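Fructosyl amine: oxygen oxidoreductase (Aspergillus fumigatus, PDB 3DJE) oxidatively removes the sugar from fructosyl amino acids, using a bound flavin-adenine dinucleotide and molecular oxygen. Local coordinates at residues Asp279-Tyr284 against Glu308-Val313; Asn259-Phe265 against Lys276-Glu280. All coordinates share one frame; numbering follows the deposited sequence.

Interaction 1: Asp279-Tyr284 against Glu308-Val313. With FSA (1-S-(carboxymethyl)-1-thio-beta-D-fructopyranose), chain D.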
loop_
_atom_site.group_PDB
_atom_site.type_symbol
_atom_site.label_atom_id
_atom_site.label_comp_id
_atom_site.label_asym_id
_atom_site.label_seq_id
_atom_site.Cartn_x
_atom_site.Cartn_y
_atom_site.Cartn_z
ATOM N N ASP A 279 10.105 1.415 -10.080
ATOM C CA ASP A 279 9.912 0.816 -11.403
ATOM C C ASP A 279 8.586 0.065 -11.420
ATOM O O ASP A 279 8.365 -0.807 -10.589
ATOM C CB ASP A 279 11.073 -0.123 -11.763
ATOM C CG ASP A 279 11.296 -1.250 -10.734
ATOM O OD1 ASP A 279 11.426 -0.965 -9.514
ATOM O OD2 ASP A 279 11.363 -2.433 -11.155
ATOM N N GLU A 280 7.704 0.391 -12.361
ATOM C CA GLU A 280 6.415 -0.291 -12.422
ATOM C C GLU A 280 6.501 -1.652 -13.127
ATOM O O GLU A 280 7.217 -1.827 -14.112
ATOM C CB GLU A 280 5.335 0.618 -13.047
ATOM C CG GLU A 280 3.901 0.046 -13.081
ATOM C CD GLU A 280 3.263 -0.240 -11.702
ATOM O OE1 GLU A 280 3.802 0.208 -10.662
ATOM O OE2 GLU A 280 2.218 -0.929 -11.668
ATOM N N HIS A 281 5.771 -2.609 -12.573
ATOM C CA HIS A 281 5.704 -3.984 -13.076
ATOM C C HIS A 281 4.576 -4.700 -12.350
ATOM O O HIS A 281 4.045 -4.165 -11.361
ATOM C CB HIS A 281 7.045 -4.707 -12.891
ATOM C CG HIS A 281 7.553 -4.703 -11.482
ATOM N ND1 HIS A 281 7.008 -5.491 -10.489
ATOM C CD2 HIS A 281 8.555 -4.003 -10.898
ATOM C CE1 HIS A 281 7.658 -5.285 -9.359
ATOM N NE2 HIS A 281 8.610 -4.397 -9.580
ATOM N N PRO A 282 4.135 -5.870 -12.864
ATOM C CA PRO A 282 3.039 -6.605 -12.233
ATOM C C PRO A 282 3.324 -7.297 -10.879
ATOM O O PRO A 282 2.413 -7.911 -10.329
ATOM C CB PRO A 282 2.634 -7.635 -13.303
ATOM C CG PRO A 282 3.268 -7.126 -14.581
ATOM C CD PRO A 282 4.536 -6.508 -14.139
ATOM N N GLY A 283 4.543 -7.169 -10.363
ATOM C CA GLY A 283 4.868 -7.650 -9.019
ATOM C C GLY A 283 5.698 -8.917 -8.979
ATOM O O GLY A 283 5.765 -9.657 -9.975
ATOM N N TYR A 284 6.354 -9.137 -7.837
ATOM C CA TYR A 284 7.057 -10.396 -7.529
ATOM C C TYR A 284 6.268 -11.193 -6.499
ATOM O O TYR A 284 5.872 -10.658 -5.457
ATOM C CB TYR A 284 8.426 -10.122 -6.916
ATOM C CG TYR A 284 9.450 -9.536 -7.837
ATOM C CD1 TYR A 284 10.296 -10.364 -8.571
ATOM C CD2 TYR A 284 9.611 -8.153 -7.948
ATOM C CE1 TYR A 284 11.247 -9.830 -9.419
ATOM C CE2 TYR A 284 10.571 -7.600 -8.786
ATOM C CZ TYR A 284 11.384 -8.450 -9.531
ATOM O OH TYR A 284 12.338 -7.920 -10.362
ATOM N N GLU A 308 17.681 -6.666 -11.845
ATOM C CA GLU A 308 16.804 -6.379 -12.980
ATOM C C GLU A 308 15.902 -5.172 -12.680
ATOM O O GLU A 308 15.609 -4.369 -13.581
ATOM C CB GLU A 308 15.993 -7.608 -13.391
ATOM C CG GLU A 308 15.072 -8.150 -12.312
ATOM C CD GLU A 308 14.010 -9.089 -12.846
ATOM O OE1 GLU A 308 13.781 -9.113 -14.088
ATOM O OE2 GLU A 308 13.404 -9.800 -12.016
ATOM N N ALA A 309 15.501 -5.038 -11.410
ATOM C CA ALA A 309 14.703 -3.885 -10.964
ATOM C C ALA A 309 15.505 -2.592 -11.014
ATOM O O ALA A 309 15.005 -1.563 -11.475
ATOM C CB ALA A 309 14.121 -4.126 -9.562
ATOM N N GLU A 310 16.755 -2.641 -10.557
ATOM C CA GLU A 310 17.666 -1.518 -10.742
ATOM C C GLU A 310 17.754 -1.091 -12.212
ATOM O O GLU A 310 17.718 0.098 -12.513
ATOM C CB GLU A 310 19.063 -1.841 -10.229
ATOM C CG GLU A 310 20.092 -0.779 -10.594
ATOM C CD GLU A 310 21.448 -1.013 -9.941
ATOM O OE1 GLU A 310 21.765 -2.179 -9.620
ATOM O OE2 GLU A 310 22.201 -0.033 -9.753
ATOM N N THR A 311 17.890 -2.057 -13.118
ATOM C CA THR A 311 17.969 -1.746 -14.554
ATOM C C THR A 311 16.710 -1.009 -15.027
ATOM O O THR A 311 16.798 -0.022 -15.761
ATOM C CB THR A 311 18.223 -3.034 -15.371
ATOM O OG1 THR A 311 19.442 -3.614 -14.905
ATOM C CG2 THR A 311 18.352 -2.739 -16.861
ATOM N N ARG A 312 15.544 -1.458 -14.561
ATOM C CA ARG A 312 14.286 -0.808 -14.921
ATOM C C ARG A 312 14.188 0.607 -14.357
ATOM O O ARG A 312 13.709 1.504 -15.038
ATOM C CB ARG A 312 13.081 -1.638 -14.484
ATOM C CG ARG A 312 12.953 -2.974 -15.198
ATOM C CD ARG A 312 11.641 -3.652 -14.843
ATOM N NE ARG A 312 11.562 -3.987 -13.411
ATOM C CZ ARG A 312 11.777 -5.196 -12.899
ATOM N NH1 ARG A 312 12.090 -6.231 -13.676
ATOM N NH2 ARG A 312 11.681 -5.374 -11.594
ATOM N N VAL A 313 14.664 0.799 -13.123
ATOM C CA VAL A 313 14.691 2.129 -12.501
ATOM C C VAL A 313 15.542 3.102 -13.312
ATOM O O VAL A 313 15.112 4.219 -13.591
ATOM C CB VAL A 313 15.229 2.067 -11.044
ATOM C CG1 VAL A 313 15.574 3.454 -10.507
ATOM C CG2 VAL A 313 14.232 1.367 -10.135
HETATM O OAB FSA D . -2.739 3.729 -5.552
HETATM C CAL FSA D . -1.988 4.497 -6.191
HETATM O OAA FSA D . -2.391 5.597 -6.648
HETATM C CAH FSA D . -0.546 4.120 -6.468
HETATM S SAK FSA D . -0.160 2.485 -5.930
HETATM C C1 FSA D . 1.507 2.497 -6.530
HETATM C C2 FSA D . 2.033 1.068 -6.723
HETATM O O2 FSA D . 3.470 1.081 -6.750
HETATM C C3 FSA D . 1.512 0.457 -8.029
HETATM O O3 FSA D . 2.043 1.172 -9.155
HETATM C C4 FSA D . 1.816 -1.041 -8.125
HETATM O O4 FSA D . 1.142 -1.596 -9.267
HETATM C C5 FSA D . 1.354 -1.798 -6.876
HETATM O O5 FSA D . -0.074 -1.859 -6.810
HETATM C C6 FSA D . 1.920 -1.122 -5.636
HETATM O O6 FSA D . 1.538 0.265 -5.628
#
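R312 fixes a single carboxylate oxygen with two of its nitrogens: both NE and NH2 are directed at OD2 of D279. The bond from R312 NE to D279 OD2, 2.7 Å, uses the anti lone pair, while NH2 meets the same oxygen nearly end-on and at a less straight angle (137°). D279 OD2 lies close to the guanidinium plane of R312, and the carboxylate is tilted only 15° from that plane. The second oxygen, OD1, is held by T237, so both ends of the carboxylate are gripped. R312 NH2 has a further task, giving an almost straight bond (173°) of 2.9 Å to the hydroxyl OH of Y284. Y284 OH in turn donates to E308 OE2 at 2.7 Å, approaching from above the carboxylate plane. E308 closes the circuit through its other oxygen, since E308 OE1 lies 3.4 Å from R312 NH1 one helical turn along. D279 and Y284 from across the contact and E308 from its own helix probably restrict the rotation of the R312 guanidinium. H281 adds an obliquely set ring, H281 CD2 lying 3.5 Å from R312 NH2. Alongside the charged groups, V313 CG2 and A309 CB pack against the carboxylate oxygens of D279. Helix 307-320 is thereby laid on strands 274-289 and 232-242, where A309 touches T237 and V313 touches V239, while M419 of strand 419-420 packs on both Y284 and R312.

Interaction 2: Asn259-Phe265 against Lys276-Glu280. With FSA (1-S-(carboxymethyl)-1-thio-beta-D-fructopyranose), chain D.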
loop_
_atom_site.group_PDB
_atom_site.type_symbol
_atom_site.label_atom_id
_atom_site.label_comp_id
_atom_site.label_asym_id
_atom_site.label_seq_id
_atom_site.Cartn_x
_atom_site.Cartn_y
_atom_site.Cartn_z
ATOM N N ASN A 259 4.061 6.910 -14.790
ATOM C CA ASN A 259 3.706 6.219 -16.030
ATOM C C ASN A 259 3.466 4.769 -15.663
ATOM O O ASN A 259 4.348 4.106 -15.101
ATOM C CB ASN A 259 4.811 6.356 -17.085
ATOM C CG ASN A 259 4.459 5.673 -18.403
ATOM O OD1 ASN A 259 4.205 4.473 -18.445
ATOM N ND2 ASN A 259 4.486 6.437 -19.496
ATOM N N ILE A 260 2.275 4.287 -15.991
ATOM C CA ILE A 260 1.829 2.975 -15.525
ATOM C C ILE A 260 2.543 1.813 -16.225
ATOM O O ILE A 260 2.345 0.658 -15.860
ATOM C CB ILE A 260 0.291 2.838 -15.595
ATOM C CG1 ILE A 260 -0.202 2.768 -17.046
ATOM C CG2 ILE A 260 -0.368 3.999 -14.846
ATOM C CD1 ILE A 260 -1.688 2.472 -17.178
ATOM N N GLU A 261 3.379 2.136 -17.209
ATOM C CA GLU A 261 4.210 1.135 -17.879
ATOM C C GLU A 261 5.704 1.307 -17.637
ATOM O O GLU A 261 6.515 0.590 -18.237
ATOM C CB GLU A 261 3.952 1.183 -19.391
ATOM C CG GLU A 261 2.523 0.853 -19.769
ATOM C CD GLU A 261 2.363 0.739 -21.253
ATOM O OE1 GLU A 261 2.699 -0.341 -21.808
ATOM O OE2 GLU A 261 1.908 1.729 -21.852
ATOM N N ARG A 262 6.085 2.257 -16.786
ATOM C CA ARG A 262 7.495 2.541 -16.572
ATOM C C ARG A 262 7.820 2.693 -15.093
ATOM O O ARG A 262 8.772 2.099 -14.586
ATOM C CB ARG A 262 7.923 3.813 -17.321
ATOM C CG ARG A 262 7.678 3.780 -18.831
ATOM C CD ARG A 262 8.679 2.848 -19.515
ATOM N NE ARG A 262 8.600 2.973 -20.971
ATOM C CZ ARG A 262 7.854 2.208 -21.765
ATOM N NH1 ARG A 262 7.112 1.229 -21.266
ATOM N NH2 ARG A 262 7.853 2.428 -23.081
ATOM N N GLY A 263 7.034 3.506 -14.400
ATOM C CA GLY A 263 7.351 3.812 -13.018
ATOM C C GLY A 263 6.966 5.218 -12.609
ATOM O O GLY A 263 6.300 5.958 -13.349
ATOM N N PHE A 264 7.396 5.585 -11.412
ATOM C CA PHE A 264 7.033 6.875 -10.872
ATOM C C PHE A 264 8.037 7.380 -9.858
ATOM O O PHE A 264 8.860 6.622 -9.332
ATOM C CB PHE A 264 5.622 6.838 -10.265
ATOM C CG PHE A 264 5.439 5.820 -9.168
ATOM C CD1 PHE A 264 5.658 6.159 -7.823
ATOM C CD2 PHE A 264 5.007 4.529 -9.475
ATOM C CE1 PHE A 264 5.451 5.214 -6.798
ATOM C CE2 PHE A 264 4.804 3.573 -8.467
ATOM C CZ PHE A 264 5.031 3.917 -7.118
ATOM N N PHE A 265 7.959 8.679 -9.599
ATOM C CA PHE A 265 8.793 9.303 -8.591
ATOM C C PHE A 265 8.146 10.577 -8.048
ATOM O O PHE A 265 7.153 11.070 -8.601
ATOM C CB PHE A 265 10.210 9.563 -9.129
ATOM C CG PHE A 265 10.254 10.424 -10.361
ATOM C CD1 PHE A 265 10.180 11.808 -10.252
ATOM C CD2 PHE A 265 10.387 9.848 -11.629
ATOM C CE1 PHE A 265 10.226 12.619 -11.387
ATOM C CE2 PHE A 265 10.422 10.656 -12.783
ATOM C CZ PHE A 265 10.348 12.038 -12.659
ATOM N N LYS A 276 12.347 9.323 -4.028
ATOM C CA LYS A 276 11.911 7.943 -4.105
ATOM C C LYS A 276 11.401 7.620 -5.512
ATOM O O LYS A 276 10.562 8.343 -6.067
ATOM C CB LYS A 276 10.814 7.669 -3.075
ATOM C CG LYS A 276 10.418 6.193 -3.021
ATOM C CD LYS A 276 9.143 5.997 -2.257
ATOM C CE LYS A 276 8.137 5.262 -3.099
ATOM N NZ LYS A 276 6.794 5.526 -2.548
ATOM N N ILE A 277 11.898 6.512 -6.058
ATOM C CA ILE A 277 11.556 6.057 -7.414
ATOM C C ILE A 277 11.129 4.592 -7.377
ATOM O O ILE A 277 11.788 3.763 -6.742
ATOM C CB ILE A 277 12.780 6.170 -8.377
ATOM C CG1 ILE A 277 13.349 7.589 -8.371
ATOM C CG2 ILE A 277 12.401 5.760 -9.801
ATOM C CD1 ILE A 277 14.823 7.626 -8.109
ATOM N N CYS A 278 10.030 4.285 -8.063
ATOM C CA CYS A 278 9.581 2.907 -8.245
ATOM C C CYS A 278 9.535 2.567 -9.728
ATOM O O CYS A 278 8.993 3.338 -10.519
ATOM C CB CYS A 278 8.183 2.703 -7.679
ATOM S SG CYS A 278 8.094 2.844 -5.880
ATOM N N ASP A 279 10.105 1.415 -10.080
ATOM C CA ASP A 279 9.912 0.816 -11.403
ATOM C C ASP A 279 8.586 0.065 -11.420
ATOM O O ASP A 279 8.365 -0.807 -10.589
ATOM C CB ASP A 279 11.073 -0.123 -11.763
ATOM C CG ASP A 279 11.296 -1.250 -10.734
ATOM O OD1 ASP A 279 11.426 -0.965 -9.514
ATOM O OD2 ASP A 279 11.363 -2.433 -11.155
ATOM N N GLU A 280 7.704 0.391 -12.361
ATOM C CA GLU A 280 6.415 -0.291 -12.422
ATOM C C GLU A 280 6.501 -1.652 -13.127
ATOM O O GLU A 280 7.217 -1.827 -14.112
ATOM C CB GLU A 280 5.335 0.618 -13.047
ATOM C CG GLU A 280 3.901 0.046 -13.081
ATOM C CD GLU A 280 3.263 -0.240 -11.702
ATOM O OE1 GLU A 280 3.802 0.208 -10.662
ATOM O OE2 GLU A 280 2.218 -0.929 -11.668
HETATM O OAB FSA D . -2.739 3.729 -5.552
HETATM C CAL FSA D . -1.988 4.497 -6.191
HETATM O OAA FSA D . -2.391 5.597 -6.648
HETATM C CAH FSA D . -0.546 4.120 -6.468
HETATM S SAK FSA D . -0.160 2.485 -5.930
HETATM C C1 FSA D . 1.507 2.497 -6.530
HETATM C C2 FSA D . 2.033 1.068 -6.723
HETATM O O2 FSA D . 3.470 1.081 -6.750
HETATM C C3 FSA D . 1.512 0.457 -8.029
HETATM O O3 FSA D . 2.043 1.172 -9.155
HETATM C C4 FSA D . 1.816 -1.041 -8.125
HETATM O O4 FSA D . 1.142 -1.596 -9.267
HETATM C C5 FSA D . 1.354 -1.798 -6.876
HETATM O O5 FSA D . -0.074 -1.859 -6.810
HETATM C C6 FSA D . 1.920 -1.122 -5.636
HETATM O O6 FSA D . 1.538 0.265 -5.628
HETATM O O HOH W 1 0.943 -0.796 -13.970
HETATM O O HOH W 2 9.488 -0.686 -15.177
#
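E280 lies beside G263, and its side chain can be traced atom by atom into the sugar site. E280 CB rests 3.6 Å from G263 N. Next, E280 CG, anti to the backbone N (chi1 -176°), comes within 3.2 Å of I260 O. A bend at the next torsion (chi2 63°) then turns the carboxylate to the bound thio-fructopyranose FSA, which resembles a fructosyl amino acid with sulfur in place of the amine nitrogen. There the two oxygens divide the work. E280 OE1 accepts from FSA O3 at 2.5 Å. E280 OE2 accepts from FSA O4 at 2.7 Å. A water also lies between E280 OE2 and I260 O, consistent with the loop before strand 263-265 steadying the carboxylate. A second water lies within hydrogen-bonding distance of R262 O and E280 O.

The neighbouring pocket residue, F264, shows the complementary apolar role. C278 CB lies over one face of the F264 ring, a CH-pi contact 3.7 Å from its centroid, with C278 SG oblique to the ring. FSA O2 sits in the ring plane at the edge, 3.3 Å from F264 CZ. The backbone ladder supports both residues: F264 and C278 form an antiparallel hydrogen-bonded pair, F264 N to C278 O measuring 2.9 Å, and E280 N donates to R262 O. R262 and G263 together face N259 in a classic beta bulge, and N259 OD1 closes an Asx turn onto E261 N. On the opposite face F265 CB packs against I277 CG1. Strand 263-265 thus lies between strand 256-259, whose F258 stacks on F264, and strand 274-289, which pairs onward with strand 232-242; I277 and F265 reach helix 307-320.

How the interactions relate
Read from the N terminus, 259-265 comes first and 276-280 returns antiparallel to it, so interaction 2 closes the ten-residue connection of a beta hairpin. The same strand then runs on, and 279-284 is met by 308-313 after a longer excursion of 23 residues that includes strand 295-297; interaction 1 closes that loop. The two loops follow one another, neither nested nor crossed, and the contacts overlap at D279 and E280. These neighbours point different ways, D279 to helix 307-320 and E280 to the ligand. Packing of V313 CG1 on I277 CG2 joins the contacts directly, tying hairpin, helix and sugar site around strand 274-289.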